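Local structure of putative citrate lyase (Ralstonia eutropha, 3QQW) at residues C[88-91]-C[92-96]; C[120-123]-C[124-127]; C[152-155]-C[156-159]; C[178-181]-C[182-186]. The protein probably cleaves (S)-citramalyl-CoA as a magnesium-dependent TIM-barrel lyase of the HpcH/HpaI aldolase/citrate lyase family. All coordinates share one frame; numbering follows the deposited sequence.

Contact 1 of 4, residues C[88-91]-C[92-96]; sequences RIHD and PSHPA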
loop_
_atom_site.group_PDB
_atom_site.type_symbol
_atom_site.label_atom_id
_atom_site.label_comp_id
_atom_site.label_asym_id
_atom_site.label_seq_id
_atom_site.Cartn_x
_atom_site.Cartn_y
_atom_site.Cartn_z
ATOM N N ARG C 88 -11.046 13.262 24.834
ATOM C CA ARG C 88 -10.049 13.611 23.831
ATOM C C ARG C 88 -9.297 14.789 24.394
ATOM O O ARG C 88 -9.884 15.838 24.610
ATOM C CB ARG C 88 -10.633 13.909 22.424
ATOM C CG ARG C 88 -9.542 14.492 21.522
ATOM C CD ARG C 88 -9.775 14.526 20.038
ATOM N NE ARG C 88 -10.978 15.254 19.651
ATOM C CZ ARG C 88 -11.442 15.322 18.402
ATOM N NH1 ARG C 88 -10.765 14.765 17.399
ATOM N NH2 ARG C 88 -12.572 15.978 18.141
ATOM N N ILE C 89 -8.003 14.611 24.643
ATOM C CA ILE C 89 -7.113 15.647 25.136
ATOM C C ILE C 89 -6.584 16.415 23.926
ATOM O O ILE C 89 -6.856 16.033 22.807
ATOM C CB ILE C 89 -5.982 14.969 25.989
ATOM C CG1 ILE C 89 -5.059 14.052 25.097
ATOM C CG2 ILE C 89 -6.620 14.181 27.176
ATOM C CD1 ILE C 89 -3.764 13.566 25.729
ATOM N N HIS C 90 -5.815 17.462 24.141
ATOM C CA HIS C 90 -5.179 18.249 23.095
ATOM C C HIS C 90 -4.005 17.458 22.454
ATOM O O HIS C 90 -3.513 16.495 23.040
ATOM C CB HIS C 90 -4.692 19.595 23.684
ATOM C CG HIS C 90 -5.823 20.537 24.000
ATOM N ND1 HIS C 90 -6.471 20.515 25.239
ATOM C CD2 HIS C 90 -6.423 21.464 23.218
ATOM C CE1 HIS C 90 -7.403 21.447 25.173
ATOM N NE2 HIS C 90 -7.402 22.051 23.978
ATOM N N ASP C 91 -3.564 17.870 21.247
ATOM C CA ASP C 91 -2.524 17.170 20.524
ATOM C C ASP C 91 -1.135 17.260 21.220
ATOM O O ASP C 91 -0.927 18.148 22.054
ATOM C CB ASP C 91 -2.467 17.663 19.078
ATOM C CG ASP C 91 -1.923 19.038 18.920
ATOM O OD1 ASP C 91 -2.725 19.996 18.923
ATOM O OD2 ASP C 91 -0.699 19.166 18.778
ATOM N N PRO C 92 -0.174 16.360 20.878
ATOM C CA PRO C 92 1.131 16.366 21.570
ATOM C C PRO C 92 1.962 17.650 21.440
ATOM O O PRO C 92 2.938 17.815 22.183
ATOM C CB PRO C 92 1.878 15.195 20.918
ATOM C CG PRO C 92 0.799 14.279 20.418
ATOM C CD PRO C 92 -0.270 15.215 19.941
ATOM N N SER C 93 1.592 18.551 20.522
ATOM C CA SER C 93 2.322 19.802 20.316
ATOM C C SER C 93 1.655 20.931 21.077
ATOM O O SER C 93 2.243 21.995 21.243
ATOM C CB SER C 93 2.428 20.128 18.824
ATOM O OG SER C 93 1.245 20.719 18.306
ATOM N N HIS C 94 0.431 20.691 21.547
ATOM C CA HIS C 94 -0.341 21.659 22.283
ATOM C C HIS C 94 0.208 21.803 23.700
ATOM O O HIS C 94 0.579 20.787 24.296
ATOM C CB HIS C 94 -1.817 21.262 22.300
ATOM C CG HIS C 94 -2.717 22.385 22.711
ATOM N ND1 HIS C 94 -3.002 22.631 24.043
ATOM C CD2 HIS C 94 -3.342 23.315 21.954
ATOM C CE1 HIS C 94 -3.772 23.708 24.058
ATOM N NE2 HIS C 94 -4.000 24.159 22.826
ATOM N N PRO C 95 0.262 23.051 24.259
ATOM C CA PRO C 95 0.808 23.229 25.625
ATOM C C PRO C 95 -0.076 22.701 26.769
ATOM O O PRO C 95 0.399 22.629 27.904
ATOM C CB PRO C 95 0.967 24.752 25.743
ATOM C CG PRO C 95 0.028 25.336 24.766
ATOM C CD PRO C 95 -0.068 24.359 23.634
ATOM N N ALA C 96 -1.334 22.311 26.495
ATOM C CA ALA C 96 -2.245 21.858 27.543
ATOM C C ALA C 96 -2.429 20.327 27.609
ATOM O O ALA C 96 -3.130 19.872 28.510
ATOM C CB ALA C 96 -3.605 22.532 27.365
#
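Asp-91 OD2 is gripped twice by Ser-93: the hydroxyl OG donates to its syn lone pair over a short 2.5 Å, while the backbone N of Ser-93 reaches the same OD2 at 2.9 Å from above the carboxylate plane. The second bond makes an Asx turn, and it is allowed by CG of Asp-91 standing between its own backbone N and carbonyl carbon (chi1 71°). Around the same corner His-94 N bonds to Asp-91 O (2.9 Å), closing a type I beta turn with Pro-92 and Ser-93 at its middle. The turn folds His-94 back over His-90, and the two imidazoles form an offset stack with centroids 4.1 Å apart and planes at 19°. His-90 CD2 lies over the centre of the His-94 ring, whose other face takes Pro-95 CD. His-94 ND1 also accepts from Ala-96 N (3.0 Å), a capping bond just ahead of helix 97-107, and His-90 ND1 is tied to Asp-100 on that helix. Since Ala-96 N donates to it, His-94 ND1 should carry no proton. The carboxylate and the stacked rings should together limit the freedom of the 91-94 turn, three residues on from Arg-88, a predicted substrate ligand.

Contact 2 of 4, residues C[120-123]-C[124-127]; sequences ATNS and GQVA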
loop_
_atom_site.group_PDB
_atom_site.type_symbol
_atom_site.label_atom_id
_atom_site.label_comp_id
_atom_site.label_asym_id
_atom_site.label_seq_id
_atom_site.Cartn_x
_atom_site.Cartn_y
_atom_site.Cartn_z
ATOM N N ALA C 120 -1.077 13.443 16.341
ATOM C CA ALA C 120 0.344 13.106 16.528
ATOM C C ALA C 120 0.988 13.052 15.159
ATOM O O ALA C 120 0.324 12.655 14.189
ATOM C CB ALA C 120 0.519 11.786 17.256
ATOM N N THR C 121 2.222 13.542 15.049
ATOM C CA THR C 121 2.915 13.621 13.763
ATOM C C THR C 121 3.959 12.519 13.621
ATOM O O THR C 121 4.576 12.397 12.572
ATOM C CB THR C 121 3.530 14.995 13.562
ATOM O OG1 THR C 121 4.430 15.262 14.641
ATOM C CG2 THR C 121 2.479 16.088 13.450
ATOM N N ASN C 122 4.140 11.705 14.656
ATOM C CA ASN C 122 5.061 10.585 14.607
ATOM C C ASN C 122 4.854 9.629 15.782
ATOM O O ASN C 122 4.197 9.952 16.757
ATOM C CB ASN C 122 6.544 11.034 14.525
ATOM C CG ASN C 122 7.007 11.921 15.642
ATOM O OD1 ASN C 122 7.146 11.488 16.785
ATOM N ND2 ASN C 122 7.313 13.170 15.312
ATOM N N SER C 123 5.468 8.463 15.667
ATOM C CA SER C 123 5.464 7.363 16.609
ATOM C C SER C 123 5.980 7.827 18.016
ATOM O O SER C 123 5.399 7.453 19.050
ATOM C CB SER C 123 6.312 6.238 16.012
ATOM O OG SER C 123 6.678 5.229 16.927
ATOM N N GLY C 124 7.032 8.658 18.016
ATOM C CA GLY C 124 7.653 9.195 19.226
ATOM C C GLY C 124 6.726 10.019 20.092
ATOM O O GLY C 124 6.716 9.850 21.312
ATOM N N GLN C 125 5.935 10.908 19.468
ATOM C CA GLN C 125 4.946 11.738 20.144
ATOM C C GLN C 125 3.919 10.853 20.843
ATOM O O GLN C 125 3.652 11.075 22.018
ATOM C CB GLN C 125 4.227 12.668 19.144
ATOM C CG GLN C 125 5.022 13.884 18.729
ATOM C CD GLN C 125 4.184 14.872 17.959
ATOM O OE1 GLN C 125 3.136 14.535 17.413
ATOM N NE2 GLN C 125 4.618 16.129 17.903
ATOM N N VAL C 126 3.394 9.810 20.138
ATOM C CA VAL C 126 2.385 8.878 20.651
ATOM C C VAL C 126 2.938 8.142 21.873
ATOM O O VAL C 126 2.303 8.129 22.938
ATOM C CB VAL C 126 1.881 7.900 19.567
ATOM C CG1 VAL C 126 0.749 7.049 20.106
ATOM C CG2 VAL C 126 1.412 8.649 18.325
ATOM N N ALA C 127 4.138 7.576 21.719
ATOM C CA ALA C 127 4.850 6.850 22.769
ATOM C C ALA C 127 5.026 7.726 24.009
ATOM O O ALA C 127 4.786 7.246 25.109
ATOM C CB ALA C 127 6.203 6.376 22.242
#
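Gln-125 reaches back from the first turn of helix 123-139 to the loop before it and meets it along most of its length. Its CB lies 3.6 Å from Asn-122 O, and its CG comes 3.7 Å from Asn-122 OD1. Beyond CG the chain is extended (chi2 -170°), which carries CD past Asn-122 to within 3.3 Å of Thr-121 OG1. At the tip, OE1 accepts from Thr-121 N at 2.7 Å in a nearly straight bond (167°), the donor standing above the plane of the amide carbonyl. Thr-121 OG1 adds a weak bond to the same OE1. Asn-122 is the N-cap: its OD1 takes the backbone N of Gln-125 (3.0 Å), and its side chain crosses that of Gln-125 at about a right angle. Ala-120 CB packs on Val-126 CG2 at 3.4 Å; both residues are buried, and Val-126 also touches Leu-167. Asp-160 accepts from Ser-123 N, so another helix-start N-H has its partner outside the turn. Thr-121 N and Gln-125 N, before and after the N-cap residue, are thus each answered by a side-chain amide oxygen, which should favour starting the helix exactly here, on the loop that follows barrel strand 115-117.

Contact 3 of 4, residues C[152-155]-C[156-159]; sequences IETH and GALR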
loop_
_atom_site.group_PDB
_atom_site.type_symbol
_atom_site.label_atom_id
_atom_site.label_comp_id
_atom_site.label_asym_id
_atom_site.label_seq_id
_atom_site.Cartn_x
_atom_site.Cartn_y
_atom_site.Cartn_z
ATOM N N ILE C 152 -5.001 8.803 13.577
ATOM C CA ILE C 152 -4.085 8.719 12.434
ATOM C C ILE C 152 -4.638 9.736 11.472
ATOM O O ILE C 152 -5.648 9.481 10.820
ATOM C CB ILE C 152 -3.945 7.283 11.870
ATOM C CG1 ILE C 152 -3.534 6.270 13.006
ATOM C CG2 ILE C 152 -2.977 7.255 10.669
ATOM C CD1 ILE C 152 -2.183 6.557 13.781
ATOM N N GLU C 153 -4.084 10.967 11.524
ATOM C CA GLU C 153 -4.614 12.076 10.728
ATOM C C GLU C 153 -3.517 13.014 10.205
ATOM O O GLU C 153 -3.797 14.161 9.839
ATOM C CB GLU C 153 -5.658 12.858 11.535
ATOM C CG GLU C 153 -5.200 13.434 12.862
ATOM C CD GLU C 153 -6.328 13.964 13.731
ATOM O OE1 GLU C 153 -7.465 14.088 13.228
ATOM O OE2 GLU C 153 -6.080 14.244 14.925
ATOM N N THR C 154 -2.271 12.530 10.189
ATOM C CA THR C 154 -1.129 13.284 9.684
ATOM C C THR C 154 -0.303 12.392 8.788
ATOM O O THR C 154 -0.452 11.171 8.838
ATOM C CB THR C 154 -0.281 13.861 10.820
ATOM O OG1 THR C 154 0.369 12.810 11.517
ATOM C CG2 THR C 154 -1.066 14.744 11.763
ATOM N N HIS C 155 0.590 12.986 7.986
ATOM C CA HIS C 155 1.504 12.238 7.124
ATOM C C HIS C 155 2.407 11.355 7.974
ATOM O O HIS C 155 2.528 10.164 7.698
ATOM C CB HIS C 155 2.355 13.170 6.268
ATOM C CG HIS C 155 1.598 13.952 5.257
ATOM N ND1 HIS C 155 0.995 13.339 4.181
ATOM C CD2 HIS C 155 1.428 15.293 5.153
ATOM C CE1 HIS C 155 0.443 14.322 3.481
ATOM N NE2 HIS C 155 0.676 15.513 4.035
ATOM N N GLY C 156 2.993 11.931 9.022
ATOM C CA GLY C 156 3.888 11.210 9.928
ATOM C C GLY C 156 3.234 10.066 10.679
ATOM O O GLY C 156 3.821 8.989 10.793
ATOM N N ALA C 157 2.007 10.275 11.186
ATOM C CA ALA C 157 1.305 9.207 11.891
ATOM C C ALA C 157 0.902 8.084 10.916
ATOM O O ALA C 157 0.893 6.916 11.309
ATOM C CB ALA C 157 0.089 9.742 12.615
ATOM N N LEU C 158 0.590 8.420 9.646
ATOM C CA LEU C 158 0.274 7.387 8.664
ATOM C C LEU C 158 1.550 6.635 8.293
ATOM O O LEU C 158 1.555 5.414 8.298
ATOM C CB LEU C 158 -0.426 7.951 7.404
ATOM C CG LEU C 158 -0.758 6.915 6.311
ATOM C CD1 LEU C 158 -1.786 5.856 6.801
ATOM C CD2 LEU C 158 -1.193 7.599 5.023
ATOM N N ARG C 159 2.627 7.354 8.032
ATOM C CA ARG C 159 3.917 6.743 7.729
ATOM C C ARG C 159 4.315 5.772 8.864
ATOM O O ARG C 159 4.729 4.647 8.575
ATOM C CB ARG C 159 4.982 7.844 7.531
ATOM C CG ARG C 159 6.411 7.369 7.276
ATOM C CD ARG C 159 7.433 8.447 7.685
ATOM N NE ARG C 159 7.317 8.836 9.101
ATOM C CZ ARG C 159 7.245 10.095 9.545
ATOM N NH1 ARG C 159 7.312 11.117 8.690
ATOM N NH2 ARG C 159 7.099 10.342 10.847
#
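Thr-154 holds OG1 between its backbone N and carbonyl carbon (chi1 68°), which turns the hydroxyl toward Ala-157 N, and Ile-152 has CG2 anti to its own N, facing the backbone of Leu-158. This is the N-cap of short helix 155-159, right after strand 148-152 of the TIM barrel. Thr-154 OG1 accepts from Ala-157 N at 3.0 Å in a fairly straight bond (159°) and also lies 3.3 Å from Ala-157 CB. The same hydroxyl is hydrogen-bonded to Ala-120 O of the preceding loop, so one atom serves as helix cap and as link between neighbouring loops. Helical bonds follow at once, Leu-158 N to Thr-154 O (3.1 Å) and Arg-159 N to His-155 O (2.8 Å). Behind the cap, Ile-152 puts CG2 against Leu-158 CA (3.8 Å) and CD1 near Ala-157 CB (4.1 Å), closing the apolar side of the turn together with Ile-164. Between strand and helix, Glu-153 points away from the turn; it is the predicted ligand of magnesium and substrate, and its OE2 accepts from Lys-119 N. His-155 turns its NE2 to Gly-183 O, while its side chain packs on Ala-217 of a second subunit. The bend of Arg-159 at chi3 lays one face of its guanidinium against Gly-156, whose CA stands 3.3 Å from the guanidinium plane, toward its rim.

Contact 4 of 4, residues C[178-181]-C[182-186]; sequences MDFV and SGHHG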
loop_
_atom_site.group_PDB
_atom_site.type_symbol
_atom_site.label_atom_id
_atom_site.label_comp_id
_atom_site.label_asym_id
_atom_site.label_seq_id
_atom_site.Cartn_x
_atom_site.Cartn_y
_atom_site.Cartn_z
HETATM N N MSE C 178 -10.549 14.709 7.923
HETATM C CA MSE C 178 -10.434 16.152 7.750
HETATM C C MSE C 178 -9.005 16.676 7.939
HETATM O O MSE C 178 -8.513 17.365 7.049
HETATM C CB MSE C 178 -11.386 16.899 8.667
HETATM C CG MSE C 178 -11.570 18.327 8.219
HETATM SE SE MSE C 178 -12.925 19.237 9.186
HETATM C CE MSE C 178 -13.891 19.973 7.589
ATOM N N ASP C 179 -8.339 16.348 9.066
ATOM C CA ASP C 179 -6.980 16.828 9.337
ATOM C C ASP C 179 -5.973 16.191 8.400
ATOM O O ASP C 179 -4.993 16.829 8.044
ATOM C CB ASP C 179 -6.601 16.594 10.802
ATOM C CG ASP C 179 -7.409 17.467 11.758
ATOM O OD1 ASP C 179 -7.374 18.713 11.603
ATOM O OD2 ASP C 179 -8.106 16.903 12.629
ATOM N N PHE C 180 -6.228 14.956 7.976
ATOM C CA PHE C 180 -5.383 14.224 7.059
ATOM C C PHE C 180 -5.398 14.911 5.697
ATOM O O PHE C 180 -4.323 15.184 5.151
ATOM C CB PHE C 180 -5.809 12.736 6.963
ATOM C CG PHE C 180 -4.922 11.927 6.051
ATOM C CD1 PHE C 180 -3.582 11.674 6.391
ATOM C CD2 PHE C 180 -5.391 11.475 4.819
ATOM C CE1 PHE C 180 -2.753 10.962 5.532
ATOM C CE2 PHE C 180 -4.548 10.783 3.947
ATOM C CZ PHE C 180 -3.242 10.517 4.318
ATOM N N VAL C 181 -6.592 15.256 5.192
ATOM C CA VAL C 181 -6.768 15.943 3.907
ATOM C C VAL C 181 -6.132 17.355 3.957
ATOM O O VAL C 181 -5.459 17.737 3.003
ATOM C CB VAL C 181 -8.271 15.981 3.495
ATOM C CG1 VAL C 181 -8.545 17.004 2.402
ATOM C CG2 VAL C 181 -8.747 14.602 3.057
ATOM N N SER C 182 -6.299 18.096 5.070
ATOM C CA SER C 182 -5.768 19.466 5.242
ATOM C C SER C 182 -4.213 19.529 5.137
ATOM O O SER C 182 -3.664 20.545 4.710
ATOM C CB SER C 182 -6.245 20.077 6.557
ATOM O OG SER C 182 -5.431 19.676 7.644
ATOM N N GLY C 183 -3.530 18.437 5.473
ATOM C CA GLY C 183 -2.077 18.366 5.362
ATOM C C GLY C 183 -1.563 18.077 3.965
ATOM O O GLY C 183 -0.349 18.000 3.772
ATOM N N HIS C 184 -2.463 17.937 2.969
ATOM C CA HIS C 184 -2.064 17.586 1.594
ATOM C C HIS C 184 -1.895 18.785 0.639
ATOM O O HIS C 184 -1.852 18.575 -0.575
ATOM C CB HIS C 184 -3.035 16.555 0.992
ATOM C CG HIS C 184 -2.778 15.171 1.503
ATOM N ND1 HIS C 184 -3.207 14.773 2.759
ATOM C CD2 HIS C 184 -2.106 14.149 0.927
ATOM C CE1 HIS C 184 -2.791 13.536 2.899
ATOM N NE2 HIS C 184 -2.133 13.113 1.818
ATOM N N HIS C 185 -1.722 20.020 1.175
ATOM C CA HIS C 185 -1.467 21.253 0.402
ATOM C C HIS C 185 -2.477 21.424 -0.771
ATOM O O HIS C 185 -2.093 21.764 -1.898
ATOM C CB HIS C 185 -0.015 21.259 -0.150
ATOM C CG HIS C 185 1.050 20.834 0.827
ATOM N ND1 HIS C 185 1.727 21.763 1.602
ATOM C CD2 HIS C 185 1.561 19.599 1.078
ATOM C CE1 HIS C 185 2.600 21.065 2.312
ATOM N NE2 HIS C 185 2.540 19.761 2.026
ATOM N N GLY C 186 -3.742 21.124 -0.499
ATOM C CA GLY C 186 -4.814 21.192 -1.485
ATOM C C GLY C 186 -4.823 20.132 -2.575
ATOM O O GLY C 186 -5.613 20.265 -3.510
#
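Helix 177-182 ends by passing from the i to i+4 bond of Ser-182 N to O of Met-178 (a selenomethionine; 3.1 Å) to the tighter i to i+3 bond of His-184 N to Val-181 O (3.0 Å), with Gly-183 N held only weakly by Asp-179 O and Phe-180 O. Two of the carbonyls here also take side-chain donors. Ser-182 OG, set between its own N and carbonyl carbon (chi1 83°), donates to Asp-179 O at 2.9 Å. His-184 ND1 donates to Phe-180 O at 2.7 Å, with the acceptor almost in the imidazole plane, so ND1 probably carries a proton. That bond also fixes the ring against Phe-180: the two form a T-shaped pair, planes at 69°, the edge of His-184 meeting the Phe-180 face with His-184 CE1 3.4 Å from Phe-180 CZ. Leu-204 and Ala-207 of helix 202-217 pack on Phe-180, and Leu-216 of a second subunit packs on His-184. Asp-179 points away from all this and salt-bridges Lys-119. This short helix thus carries Asp-179, a predicted magnesium ligand, in the connection after barrel strand 170-175, at the C-terminal end of the barrel strands, where enzymes of this fold keep their active site.

How the contacts relate
Contacts 1 to 4 come in order along the chain, each at the C-terminal end of, or just after, one of four consecutive strands of the eight-stranded barrel: 85-88, 115-117, 148-152 and 170-175. Centres of successive contacts lie about 12, 9 and 11 Å apart, and those of contacts 1 and 4 about 19 Å. Pro-92 of contact 1 packs on Ala-120 and Gln-125 of contact 2, Thr-121 of contact 2 touches Thr-154 of contact 3, and Leu-158 of contact 3 meets Phe-180 of contact 4. The row brings Arg-88, Glu-153 and Asp-179 together; carboxylate oxygens Glu-153 OE1 and Asp-179 OD2 are 2.9 Å apart and would probably repel without a cation between them, consistent with the predicted magnesium site.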